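Local structure of NAD-dependent protein deacylase 2 (Archaeoglobus fulgidus, 4TWJ) at the zinc ion site. The protein removes acyl groups, including acetyl and myristoyl, from lysine side chains of proteins, using NAD as co-substrate, and acts on the chromatin protein Alba. Numbering follows the deposited sequence.

The zinc ion site. Residues 126, 128-131, 150, 152-155. With ZN (zinc ion), chain B.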
ATOM      1  N   CYS A 126     -14.275  17.379  -8.240  1.00 14.82           N
ATOM      2  CA  CYS A 126     -14.202  18.038  -9.537  1.00 14.86           C
ATOM      3  C   CYS A 126     -13.238  19.216  -9.438  1.00 15.51           C
ATOM      4  O   CYS A 126     -13.436  20.113  -8.615  1.00 15.46           O
ATOM      5  CB  CYS A 126     -15.571  18.533  -9.967  1.00 14.73           C
ATOM      6  SG  CYS A 126     -15.550  19.516 -11.477  1.00 14.36           S
ATOM      7  N   ASP A 128     -12.806  21.656 -11.454  1.00 18.84           N
ATOM      8  CA  ASP A 128     -13.357  22.903 -11.986  1.00 19.22           C
ATOM      9  C   ASP A 128     -14.316  23.608 -11.024  1.00 19.34           C
ATOM     10  O   ASP A 128     -14.145  24.798 -10.755  1.00 20.28           O
ATOM     11  CB  ASP A 128     -14.037  22.660 -13.338  1.00 19.84           C
ATOM     12  CG  ASP A 128     -13.038  22.480 -14.471  1.00 20.53           C
ATOM     13  OD1 ASP A 128     -13.232  21.562 -15.288  1.00 20.79           O
ATOM     14  OD2 ASP A 128     -12.057  23.256 -14.546  1.00 21.55           O
ATOM     15  N   CYS A 129     -15.322  22.894 -10.517  1.00 18.52           N
ATOM     16  CA  CYS A 129     -16.320  23.501  -9.621  1.00 17.98           C
ATOM     17  C   CYS A 129     -16.216  23.033  -8.162  1.00 18.18           C
ATOM     18  O   CYS A 129     -16.983  23.494  -7.314  1.00 18.05           O
ATOM     19  CB  CYS A 129     -17.732  23.248 -10.150  1.00 17.47           C
ATOM     20  SG  CYS A 129     -18.398  21.612  -9.768  1.00 16.86           S
ATOM     21  N   HIS A 130     -15.283  22.121  -7.883  1.00 18.49           N
ATOM     22  CA  HIS A 130     -14.950  21.681  -6.515  1.00 19.21           C
ATOM     23  C   HIS A 130     -16.038  20.826  -5.843  1.00 18.25           C
ATOM     24  O   HIS A 130     -16.027  20.628  -4.626  1.00 18.51           O
ATOM     25  CB  HIS A 130     -14.557  22.884  -5.644  1.00 20.48           C
ATOM     26  CG  HIS A 130     -13.661  23.861  -6.342  1.00 22.10           C
ATOM     27  ND1 HIS A 130     -12.321  23.620  -6.558  1.00 23.15           N
ATOM     28  CD2 HIS A 130     -13.920  25.072  -6.893  1.00 23.27           C
ATOM     29  CE1 HIS A 130     -11.791  24.644  -7.204  1.00 23.65           C
ATOM     30  NE2 HIS A 130     -12.739  25.538  -7.419  1.00 23.61           N
ATOM     31  N   GLU A 131     -16.956  20.294  -6.646  1.00 17.16           N
ATOM     32  CA  GLU A 131     -17.958  19.348  -6.160  1.00 16.67           C
ATOM     33  C   GLU A 131     -17.265  18.092  -5.633  1.00 16.28           C
ATOM     34  O   GLU A 131     -16.254  17.662  -6.192  1.00 16.78           O
ATOM     35  CB  GLU A 131     -18.914  18.967  -7.292  1.00 16.84           C
ATOM     36  CG  GLU A 131     -20.201  18.299  -6.849  1.00 17.14           C
ATOM     37  CD  GLU A 131     -21.175  19.241  -6.154  1.00 17.32           C
ATOM     38  OE1 GLU A 131     -20.886  20.442  -5.998  1.00 17.30           O
ATOM     39  OE2 GLU A 131     -22.251  18.765  -5.754  1.00 17.53           O
ATOM     40  N   CYS A 150     -18.301  15.218 -13.839  1.00 13.91           N
ATOM     41  CA  CYS A 150     -18.977  15.983 -12.798  1.00 14.26           C
ATOM     42  C   CYS A 150     -20.431  16.214 -13.185  1.00 14.77           C
ATOM     43  O   CYS A 150     -20.714  16.772 -14.244  1.00 14.71           O
ATOM     44  CB  CYS A 150     -18.294  17.315 -12.593  1.00 14.09           C
ATOM     45  SG  CYS A 150     -19.038  18.320 -11.292  1.00 14.08           S
ATOM     46  N   LYS A 152     -22.600  18.177 -11.645  1.00 16.64           N
ATOM     47  CA  LYS A 152     -22.981  19.579 -11.488  1.00 16.89           C
ATOM     48  C   LYS A 152     -22.628  20.397 -12.729  1.00 16.91           C
ATOM     49  O   LYS A 152     -23.501  21.037 -13.316  1.00 17.50           O
ATOM     50  CB  LYS A 152     -22.332  20.197 -10.248  1.00 16.95           C
ATOM     51  CG  LYS A 152     -22.692  21.664 -10.050  1.00 17.25           C
ATOM     52  CD  LYS A 152     -22.297  22.175  -8.674  1.00 17.60           C
ATOM     53  CE  LYS A 152     -23.297  21.758  -7.611  1.00 17.91           C
ATOM     54  NZ  LYS A 152     -22.910  22.268  -6.270  1.00 18.35           N
ATOM     55  N   CYS A 153     -21.358  20.370 -13.130  1.00 16.73           N
ATOM     56  CA  CYS A 153     -20.864  21.275 -14.175  1.00 16.46           C
ATOM     57  C   CYS A 153     -20.480  20.591 -15.497  1.00 16.40           C
ATOM     58  O   CYS A 153     -20.221  21.279 -16.491  1.00 16.40           O
ATOM     59  CB  CYS A 153     -19.680  22.077 -13.639  1.00 16.50           C
ATOM     60  SG  CYS A 153     -18.102  21.197 -13.644  1.00 16.85           S
ATOM     61  N   GLY A 154     -20.445  19.260 -15.508  1.00 15.86           N
ATOM     62  CA  GLY A 154     -20.169  18.491 -16.728  1.00 15.73           C
ATOM     63  C   GLY A 154     -18.698  18.222 -16.999  1.00 15.50           C
ATOM     64  O   GLY A 154     -18.363  17.587 -17.995  1.00 15.65           O
ATOM     65  N   SER A 155     -17.820  18.683 -16.109  1.00 15.20           N
ATOM     66  CA  SER A 155     -16.374  18.598 -16.334  1.00 15.06           C
ATOM     67  C   SER A 155     -15.870  17.168 -16.510  1.00 14.97           C
ATOM     68  O   SER A 155     -16.417  16.221 -15.938  1.00 14.76           O
ATOM     69  CB  SER A 155     -15.610  19.257 -15.183  1.00 15.19           C
ATOM     70  OG  SER A 155     -14.206  19.163 -15.369  1.00 15.20           O
TER
HETATM   71 ZN    ZN B 301     -17.757  20.248 -11.531  1.00 15.18          ZN
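Two CxxC turns of nearly matching backbone face each other across the zinc ion, each followed by a residue of positive phi, His130 (71°) in one and Gly154 (88°) in the other. The first cysteine of each turn, Cys126 and Cys150, holds SG anti to its backbone N. The second, Cys129 and Cys153, turns SG into the crowded position between backbone N and carbonyl carbon (chi1 81° for Cys129). The four sulfurs thus converge on one point. Each SG binds ZN at 2.3 Å, in a near-tetrahedral shell. Backbone N-H groups point at the sulfurs. Cys129 N gives an almost straight hydrogen bond to Cys126 SG, 3.5 Å long, and Cys153 N makes a weaker one to Cys150 SG. Such N-H groups would offset part of the thiolate charge. Two side-chain bridges tie the turns together on opposite flanks of the metal. Ser155 OG reaches Asp128 OD1 at 2.6 Å, on the anti lone pair of that carboxylate oxygen. Lys152 bends at its third torsion, and its NZ forms a salt bridge with Glu131 OE1 at 2.7 Å, approaching from above the carboxylate plane. The site closes the outer end of the zinc-binding module typical of sirtuins, where strand 123-126 ends at Cys126. The zinc of sirtuins is structural; the site centre lies about 21 Å from His118, the catalytic base.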